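Local coordinates for protein NAD nucleotidase (Haemophilus influenzae, PDB 3ZTV) that degrades NAD to adenosine and nicotinamide riboside in the periplasm, acting as a zinc-dependent pyrophosphatase and 5'-nucleotidase with highest activity on AMP, at residues Ile43-Leu53 against Gly264-Gly272; Leu294-Val302 against Glu311-Leu321. One frame throughout, in Å; residues are numbered along the deposited sequence.

Interactions 1 and 2 follow one another along the chain, and their centres are about 20 Å apart. Leu294, at the start of interaction 2, joins them. Leu294 N lies 2.9 Å from Ala269 O, and Leu294 O 2.8 Å from Gly44 N, both probable hydrogen bonds. Leu294 CD1 packs on Val49 CG2. Residues 43-53 and 264-272 form a buried contact near the metal site of the calcineurin-like phosphoesterase part. There the side chain of Trp265 is about 10 Å from a bound zinc ion. The centre of interaction 2 is about 29 Å from the centre of the chain, against about 16 Å for interaction 1. Interaction 2 lies away from the zinc and adenosine sites.

Interaction 1 of 2, residues Ile43-Leu53 against Gly264-Gly272; sequences IGGFSAVNAKL and GWAYSAVVG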
loop_
_atom_site.group_PDB
_atom_site.type_symbol
_atom_site.label_atom_id
_atom_site.label_comp_id
_atom_site.label_asym_id
_atom_site.label_seq_id
_atom_site.Cartn_x
_atom_site.Cartn_y
_atom_site.Cartn_z
ATOM N N ILE A 43 -39.857 10.126 5.002
ATOM C CA ILE A 43 -38.950 9.354 5.850
ATOM C C ILE A 43 -37.829 10.222 6.394
ATOM O O ILE A 43 -37.496 11.269 5.837
ATOM C CB ILE A 43 -38.306 8.163 5.100
ATOM C CG1 ILE A 43 -37.677 8.609 3.774
ATOM C CG2 ILE A 43 -39.325 7.059 4.861
ATOM C CD1 ILE A 43 -36.755 7.566 3.143
ATOM N N GLY A 44 -37.266 9.792 7.514
ATOM C CA GLY A 44 -36.033 10.368 7.998
ATOM C C GLY A 44 -36.152 11.669 8.762
ATOM O O GLY A 44 -37.185 11.969 9.370
ATOM N N GLY A 45 -35.075 12.446 8.721
ATOM C CA GLY A 45 -34.956 13.654 9.515
ATOM C C GLY A 45 -34.256 13.367 10.831
ATOM O O GLY A 45 -34.388 12.274 11.392
ATOM N N PHE A 46 -33.497 14.339 11.321
ATOM C CA PHE A 46 -32.700 14.109 12.518
ATOM C C PHE A 46 -33.503 14.075 13.815
ATOM O O PHE A 46 -33.033 13.518 14.802
ATOM C CB PHE A 46 -31.520 15.083 12.623
ATOM C CG PHE A 46 -30.200 14.390 12.843
ATOM C CD1 PHE A 46 -29.798 14.027 14.122
ATOM C CD2 PHE A 46 -29.371 14.089 11.773
ATOM C CE1 PHE A 46 -28.597 13.383 14.331
ATOM C CE2 PHE A 46 -28.161 13.436 11.982
ATOM C CZ PHE A 46 -27.776 13.091 13.263
ATOM N N SER A 47 -34.702 14.655 13.836
ATOM C CA SER A 47 -35.523 14.535 15.036
ATOM C C SER A 47 -35.897 13.070 15.264
ATOM O O SER A 47 -35.802 12.566 16.390
ATOM C CB SER A 47 -36.774 15.399 14.936
ATOM O OG SER A 47 -37.551 15.273 16.116
ATOM N N ALA A 48 -36.319 12.384 14.203
ATOM C CA ALA A 48 -36.609 10.953 14.286
ATOM C C ALA A 48 -35.358 10.148 14.639
ATOM O O ALA A 48 -35.431 9.220 15.445
ATOM C CB ALA A 48 -37.223 10.457 12.985
ATOM N N VAL A 49 -34.214 10.482 14.041
ATOM C CA VAL A 49 -32.965 9.771 14.345
ATOM C C VAL A 49 -32.668 9.833 15.840
ATOM O O VAL A 49 -32.463 8.797 16.496
ATOM C CB VAL A 49 -31.753 10.326 13.552
ATOM C CG1 VAL A 49 -30.454 9.822 14.141
ATOM C CG2 VAL A 49 -31.851 9.933 12.088
ATOM N N ASN A 50 -32.643 11.042 16.388
ATOM C CA ASN A 50 -32.290 11.190 17.790
ATOM C C ASN A 50 -33.315 10.568 18.736
ATOM O O ASN A 50 -32.944 9.948 19.737
ATOM C CB ASN A 50 -32.001 12.655 18.130
ATOM C CG ASN A 50 -30.647 13.120 17.595
ATOM O OD1 ASN A 50 -29.798 12.311 17.223
ATOM N ND2 ASN A 50 -30.446 14.431 17.562
ATOM N N ALA A 51 -34.592 10.715 18.412
ATOM C CA ALA A 51 -35.641 10.088 19.214
ATOM C C ALA A 51 -35.476 8.570 19.234
ATOM O O ALA A 51 -35.567 7.938 20.289
ATOM C CB ALA A 51 -37.022 10.468 18.686
ATOM N N LYS A 52 -35.254 7.975 18.071
ATOM C CA LYS A 52 -35.105 6.526 17.999
ATOM C C LYS A 52 -33.836 6.033 18.704
ATOM O O LYS A 52 -33.872 5.034 19.437
ATOM C CB LYS A 52 -35.162 6.035 16.545
ATOM C CG LYS A 52 -35.095 4.516 16.402
ATOM C CD LYS A 52 -36.463 3.871 16.257
ATOM C CE LYS A 52 -37.280 3.941 17.531
ATOM N NZ LYS A 52 -38.479 3.034 17.475
ATOM N N LEU A 53 -32.714 6.716 18.494
ATOM C CA LEU A 53 -31.484 6.374 19.207
ATOM C C LEU A 53 -31.690 6.478 20.722
ATOM O O LEU A 53 -31.258 5.598 21.472
ATOM C CB LEU A 53 -30.319 7.270 18.764
ATOM C CG LEU A 53 -29.755 7.042 17.361
ATOM C CD1 LEU A 53 -28.744 8.141 17.031
ATOM C CD2 LEU A 53 -29.129 5.666 17.226
ATOM N N GLY A 264 -26.425 1.601 6.847
ATOM C CA GLY A 264 -27.740 2.096 7.230
ATOM C C GLY A 264 -28.349 3.052 6.213
ATOM O O GLY A 264 -28.862 4.124 6.562
ATOM N N TRP A 265 -28.317 2.656 4.944
ATOM C CA TRP A 265 -28.905 3.464 3.870
ATOM C C TRP A 265 -28.234 4.846 3.839
ATOM O O TRP A 265 -26.999 4.912 3.811
ATOM C CB TRP A 265 -30.437 3.532 4.018
ATOM C CG TRP A 265 -31.193 3.720 2.721
ATOM C CD1 TRP A 265 -30.670 3.769 1.461
ATOM C CD2 TRP A 265 -32.614 3.856 2.572
ATOM N NE1 TRP A 265 -31.679 3.939 0.537
ATOM C CE2 TRP A 265 -32.880 3.992 1.194
ATOM C CE3 TRP A 265 -33.686 3.870 3.472
ATOM C CZ2 TRP A 265 -34.179 4.158 0.695
ATOM C CZ3 TRP A 265 -34.964 4.032 2.980
ATOM C CH2 TRP A 265 -35.201 4.183 1.604
ATOM N N ALA A 266 -29.000 5.938 3.835
ATOM C CA ALA A 266 -28.438 7.287 3.866
ATOM C C ALA A 266 -29.523 8.303 4.201
ATOM O O ALA A 266 -30.692 7.946 4.379
ATOM C CB ALA A 266 -27.785 7.626 2.522
ATOM N N TYR A 267 -29.115 9.571 4.287
ATOM C CA TYR A 267 -30.033 10.723 4.357
ATOM C C TYR A 267 -31.002 10.653 5.544
ATOM O O TYR A 267 -32.206 10.925 5.406
ATOM C CB TYR A 267 -30.793 10.923 3.034
ATOM C CG TYR A 267 -29.927 11.165 1.809
ATOM C CD1 TYR A 267 -28.580 11.500 1.921
ATOM C CD2 TYR A 267 -30.468 11.074 0.534
ATOM C CE1 TYR A 267 -27.792 11.717 0.789
ATOM C CE2 TYR A 267 -29.697 11.304 -0.596
ATOM C CZ TYR A 267 -28.355 11.622 -0.459
ATOM O OH TYR A 267 -27.570 11.843 -1.574
ATOM N N SER A 268 -30.455 10.306 6.706
ATOM C CA SER A 268 -31.171 10.201 7.983
ATOM C C SER A 268 -32.390 9.268 7.973
ATOM O O SER A 268 -33.285 9.429 8.791
ATOM C CB SER A 268 -31.489 11.586 8.599
ATOM O OG SER A 268 -32.291 12.401 7.763
ATOM N N ALA A 269 -32.388 8.253 7.105
ATOM C CA ALA A 269 -33.583 7.416 6.926
ATOM C C ALA A 269 -33.664 6.205 7.845
ATOM O O ALA A 269 -34.770 5.706 8.085
ATOM C CB ALA A 269 -33.694 6.957 5.480
ATOM N N VAL A 270 -32.515 5.749 8.353
ATOM C CA VAL A 270 -32.444 4.459 9.048
ATOM C C VAL A 270 -31.583 4.541 10.288
ATOM O O VAL A 270 -30.520 5.180 10.276
ATOM C CB VAL A 270 -31.863 3.350 8.108
ATOM C CG1 VAL A 270 -31.381 2.110 8.892
ATOM C CG2 VAL A 270 -32.896 2.954 7.066
ATOM N N VAL A 271 -32.039 3.889 11.353
ATOM C CA VAL A 271 -31.178 3.563 12.481
ATOM C C VAL A 271 -30.951 2.054 12.458
ATOM O O VAL A 271 -31.908 1.281 12.580
ATOM C CB VAL A 271 -31.796 4.006 13.823
ATOM C CG1 VAL A 271 -31.045 3.374 15.000
ATOM C CG2 VAL A 271 -31.799 5.530 13.938
ATOM N N GLY A 272 -29.698 1.640 12.271
ATOM C CA GLY A 272 -29.365 0.224 12.326
ATOM C C GLY A 272 -29.198 -0.221 13.769
ATOM O O GLY A 272 -28.678 0.513 14.600
HETATM O O HOH W 1 -34.266 12.945 5.631
#
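Ser268 lays its side chain against Gly45 and Val49 at the start of the helix 46-53. Ser268 OG accepts a hydrogen bond from the backbone N of Gly45, the N-cap residue, at 2.9 Å and an N-H...O angle of 145°. The rotation of the serine, chi1 60°, brings OG to this N-H. Ser268 OG is also hydrogen-bonded to Tyr24 O. A water donates to Tyr267 O and accepts weakly from Gly45 N, a second and looser tie between the two segments. The backbones are close here: Gly44 CA is 4.0 Å from Ala269 CA. The apolar contacts spread out from this point. Val49 turns CG2 to the backbone O of Ser268, 3.6 Å away, and to Ser268 CB. One turn on, Leu53 CD2 meets Val271 CG1 at 3.7 Å. Ile43 points CD1 at Ala269, the last residue of the turn, with Ile43 CD1 3.9 Å from Ala269 CB. The same methyl touches CZ3 and CH2 of Trp265, and the two side chains cross at about a right angle. Residues 266-269 form a type I' beta turn, which leads into the strand starting at Val270. The helix 46-53 runs close to parallel with this strand, their axes 25° apart and 8.9 Å at closest approach. Val49 and Val271 both also pack on Ile18 of strand 11-18. Leu294 of strand 284-295 covers Val49 and Lys52, so the helix lies against three neighbouring strands of the seven-stranded mixed sheet.

Interaction 2 of 2, residues Leu294-Val302 against Glu311-Leu321; sequences LMSSHKLQV and ELTGDERKKAL
Leu300 packs its CD1 over the centre of one face of the Arg317 guanidinium, 3.9 Å above the plane. Leu300 CD1 also meets Leu321 CD2 at 3.7 Å, and Leu324 adds to this apolar patch. Ser297 CB packs on the same Leu321 CD2. Val302 CG2 against Leu312 CD2 extends the patch. Backbone pairing closes this tight side: Leu312 N donates to Leu300 O at 2.9 Å, nearly straight at 168°. Beside it, Gln301 and Glu311 form an antiparallel non-hydrogen-bonded pair in a two-stranded sheet. Glu311 bends at chi2 (-77°), folding its carboxylate back across the pair. Glu311 OE1 accepts from Leu300 N on the syn side at 2.9 Å. Gln301 NE2 meets Glu311 OE2 from above the carboxylate plane at 3.0 Å. Within 311-321, Arg317 NH1 forms a salt bridge to the anti side of Glu311 OE1 and also donates to Leu312 O.

The side toward His298 is looser. The bond from Arg317 NH2 to His298 O is weak, 2.9 Å but bent to 122°. A water bridges Arg317 NE and Ser297 O, and the His298 side chain is exposed. Lys299 NZ forms salt bridges with Asp42 and Glu29, while Lys299 CG brushes Glu311 OE2.

With OE1 bonded by Leu300 N and Arg317 NH1, and OE2 by Gln301 NE2, the Glu311 carboxylate is probably ionised and held in one rotation.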
loop_
_atom_site.group_PDB
_atom_site.type_symbol
_atom_site.label_atom_id
_atom_site.label_comp_id
_atom_site.label_asym_id
_atom_site.label_seq_id
_atom_site.Cartn_x
_atom_site.Cartn_y
_atom_site.Cartn_z
ATOM N N LEU A 294 -37.202 5.027 9.483
ATOM C CA LEU A 294 -37.899 6.086 10.195
ATOM C C LEU A 294 -38.903 6.729 9.254
ATOM O O LEU A 294 -38.513 7.350 8.266
ATOM C CB LEU A 294 -36.882 7.121 10.679
ATOM C CG LEU A 294 -35.704 6.540 11.474
ATOM C CD1 LEU A 294 -34.664 7.618 11.736
ATOM C CD2 LEU A 294 -36.177 5.899 12.777
ATOM N N MET A 295 -40.191 6.593 9.555
ATOM C CA MET A 295 -41.239 7.014 8.627
ATOM C C MET A 295 -42.330 7.826 9.316
ATOM O O MET A 295 -42.691 7.552 10.463
ATOM C CB MET A 295 -41.841 5.776 7.950
ATOM C CG MET A 295 -42.782 6.065 6.779
ATOM S SD MET A 295 -43.351 4.557 5.966
ATOM C CE MET A 295 -41.801 3.990 5.271
ATOM N N SER A 296 -42.824 8.852 8.628
ATOM C CA SER A 296 -43.991 9.595 9.086
ATOM C C SER A 296 -45.289 8.865 8.755
ATOM O O SER A 296 -45.380 8.174 7.743
ATOM C CB SER A 296 -44.007 10.976 8.441
ATOM O OG SER A 296 -45.196 11.675 8.776
ATOM N N SER A 297 -46.289 9.026 9.618
ATOM C CA SER A 297 -47.618 8.487 9.348
ATOM C C SER A 297 -48.502 9.495 8.622
ATOM O O SER A 297 -49.639 9.179 8.276
ATOM C CB SER A 297 -48.307 8.090 10.654
ATOM O OG SER A 297 -48.627 9.240 11.411
ATOM N N HIS A 298 -47.989 10.701 8.394
ATOM C CA HIS A 298 -48.850 11.822 7.993
ATOM C C HIS A 298 -49.013 12.019 6.488
ATOM O O HIS A 298 -50.006 12.614 6.042
ATOM C CB HIS A 298 -48.395 13.113 8.679
ATOM C CG HIS A 298 -48.412 13.025 10.172
ATOM N ND1 HIS A 298 -49.574 12.840 10.893
ATOM C CD2 HIS A 298 -47.409 13.052 11.081
ATOM C CE1 HIS A 298 -49.286 12.778 12.180
ATOM N NE2 HIS A 298 -47.979 12.903 12.322
ATOM N N LYS A 299 -48.054 11.538 5.705
ATOM C CA LYS A 299 -48.163 11.581 4.253
ATOM C C LYS A 299 -48.345 10.174 3.724
ATOM O O LYS A 299 -47.443 9.339 3.813
ATOM C CB LYS A 299 -46.936 12.235 3.599
ATOM C CG LYS A 299 -46.990 12.255 2.062
ATOM C CD LYS A 299 -45.703 12.791 1.442
ATOM C CE LYS A 299 -45.586 14.295 1.604
ATOM N NZ LYS A 299 -44.249 14.778 1.152
ATOM N N LEU A 300 -49.524 9.910 3.179
ATOM C CA LEU A 300 -49.804 8.627 2.559
ATOM C C LEU A 300 -50.561 8.910 1.270
ATOM O O LEU A 300 -51.798 8.866 1.237
ATOM C CB LEU A 300 -50.637 7.745 3.492
ATOM C CG LEU A 300 -50.005 7.359 4.838
ATOM C CD1 LEU A 300 -51.059 6.797 5.779
ATOM C CD2 LEU A 300 -48.842 6.378 4.675
ATOM N N GLN A 301 -49.821 9.222 0.213
ATOM C CA GLN A 301 -50.432 9.668 -1.038
ATOM C C GLN A 301 -50.338 8.622 -2.139
ATOM O O GLN A 301 -49.297 7.998 -2.335
ATOM C CB GLN A 301 -49.795 10.977 -1.506
ATOM C CG GLN A 301 -50.006 12.134 -0.551
ATOM C CD GLN A 301 -49.273 13.383 -0.981
ATOM O OE1 GLN A 301 -48.679 13.428 -2.059
ATOM N NE2 GLN A 301 -49.303 14.403 -0.135
ATOM N N VAL A 302 -51.445 8.423 -2.850
ATOM C CA VAL A 302 -51.472 7.541 -4.007
ATOM C C VAL A 302 -51.990 8.317 -5.221
ATOM O O VAL A 302 -52.710 9.307 -5.072
ATOM C CB VAL A 302 -52.346 6.295 -3.753
ATOM C CG1 VAL A 302 -51.832 5.526 -2.532
ATOM C CG2 VAL A 302 -53.802 6.693 -3.565
ATOM N N GLU A 311 -53.947 12.310 -0.709
ATOM C CA GLU A 311 -53.921 11.609 0.573
ATOM C C GLU A 311 -55.016 10.562 0.707
ATOM O O GLU A 311 -56.179 10.823 0.383
ATOM C CB GLU A 311 -54.045 12.606 1.720
ATOM C CG GLU A 311 -52.853 13.530 1.853
ATOM C CD GLU A 311 -51.639 12.866 2.494
ATOM O OE1 GLU A 311 -51.762 11.739 3.032
ATOM O OE2 GLU A 311 -50.549 13.476 2.461
ATOM N N LEU A 312 -54.645 9.386 1.205
ATOM C CA LEU A 312 -55.612 8.349 1.546
ATOM C C LEU A 312 -56.572 8.867 2.610
ATOM O O LEU A 312 -56.212 9.710 3.429
ATOM C CB LEU A 312 -54.894 7.095 2.052
ATOM C CG LEU A 312 -54.067 6.346 1.010
ATOM C CD1 LEU A 312 -53.353 5.160 1.642
ATOM C CD2 LEU A 312 -54.948 5.893 -0.146
ATOM N N THR A 313 -57.806 8.365 2.580
ATOM C CA THR A 313 -58.839 8.771 3.525
ATOM C C THR A 313 -59.661 7.555 3.959
ATOM O O THR A 313 -59.583 6.500 3.341
ATOM C CB THR A 313 -59.764 9.851 2.906
ATOM O OG1 THR A 313 -60.674 10.335 3.898
ATOM C CG2 THR A 313 -60.550 9.282 1.732
ATOM N N GLY A 314 -60.430 7.707 5.034
ATOM C CA GLY A 314 -61.327 6.658 5.492
ATOM C C GLY A 314 -60.665 5.316 5.756
ATOM O O GLY A 314 -59.542 5.253 6.262
ATOM N N ASP A 315 -61.358 4.237 5.405
ATOM C CA ASP A 315 -60.867 2.885 5.673
ATOM C C ASP A 315 -59.552 2.574 4.959
ATOM O O ASP A 315 -58.711 1.842 5.489
ATOM C CB ASP A 315 -61.923 1.832 5.318
ATOM C CG ASP A 315 -63.073 1.802 6.306
ATOM O OD1 ASP A 315 -63.005 2.519 7.327
ATOM O OD2 ASP A 315 -64.041 1.047 6.065
ATOM N N GLU A 316 -59.368 3.121 3.760
ATOM C CA GLU A 316 -58.137 2.877 3.017
ATOM C C GLU A 316 -56.931 3.437 3.772
ATOM O O GLU A 316 -55.871 2.807 3.813
ATOM C CB GLU A 316 -58.201 3.448 1.594
ATOM C CG GLU A 316 -57.203 2.783 0.643
ATOM C CD GLU A 316 -57.186 3.390 -0.749
ATOM O OE1 GLU A 316 -57.871 4.410 -0.975
ATOM O OE2 GLU A 316 -56.474 2.843 -1.620
ATOM N N ARG A 317 -57.090 4.609 4.381
ATOM C CA ARG A 317 -55.997 5.188 5.157
ATOM C C ARG A 317 -55.740 4.352 6.405
ATOM O O ARG A 317 -54.590 4.114 6.778
ATOM C CB ARG A 317 -56.275 6.643 5.542
ATOM C CG ARG A 317 -55.026 7.338 6.071
ATOM C CD ARG A 317 -55.267 8.793 6.432
ATOM N NE ARG A 317 -54.002 9.461 6.727
ATOM C CZ ARG A 317 -53.228 10.043 5.815
ATOM N NH1 ARG A 317 -53.583 10.051 4.536
ATOM N NH2 ARG A 317 -52.091 10.611 6.183
ATOM N N LYS A 318 -56.811 3.912 7.053
ATOM C CA LYS A 318 -56.684 3.077 8.243
ATOM C C LYS A 318 -55.934 1.776 7.948
ATOM O O LYS A 318 -55.069 1.365 8.727
ATOM C CB LYS A 318 -58.062 2.802 8.855
ATOM C CG LYS A 318 -58.704 4.029 9.490
ATOM C CD LYS A 318 -60.070 3.709 10.093
ATOM C CE LYS A 318 -60.672 4.916 10.807
ATOM N NZ LYS A 318 -61.027 6.025 9.873
ATOM N N LYS A 319 -56.235 1.144 6.817
ATOM C CA LYS A 319 -55.558 -0.098 6.442
ATOM C C LYS A 319 -54.071 0.134 6.175
ATOM O O LYS A 319 -53.225 -0.694 6.527
ATOM C CB LYS A 319 -56.215 -0.725 5.210
ATOM C CG LYS A 319 -57.604 -1.290 5.465
ATOM C CD LYS A 319 -58.288 -1.667 4.164
ATOM C CE LYS A 319 -59.749 -2.030 4.398
ATOM N NZ LYS A 319 -60.498 -2.124 3.113
ATOM N N ALA A 320 -53.762 1.258 5.535
ATOM C CA ALA A 320 -52.380 1.644 5.273
ATOM C C ALA A 320 -51.609 1.808 6.579
ATOM O O ALA A 320 -50.508 1.270 6.738
ATOM C CB ALA A 320 -52.348 2.933 4.469
ATOM N N LEU A 321 -52.193 2.542 7.514
ATOM C CA LEU A 321 -51.577 2.770 8.813
ATOM C C LEU A 321 -51.412 1.470 9.590
ATOM O O LEU A 321 -50.366 1.224 10.190
ATOM C CB LEU A 321 -52.387 3.782 9.629
ATOM C CG LEU A 321 -52.350 5.235 9.156
ATOM C CD1 LEU A 321 -53.396 6.069 9.899
ATOM C CD2 LEU A 321 -50.958 5.826 9.329
HETATM O O HOH W 2 -52.225 9.730 8.941
#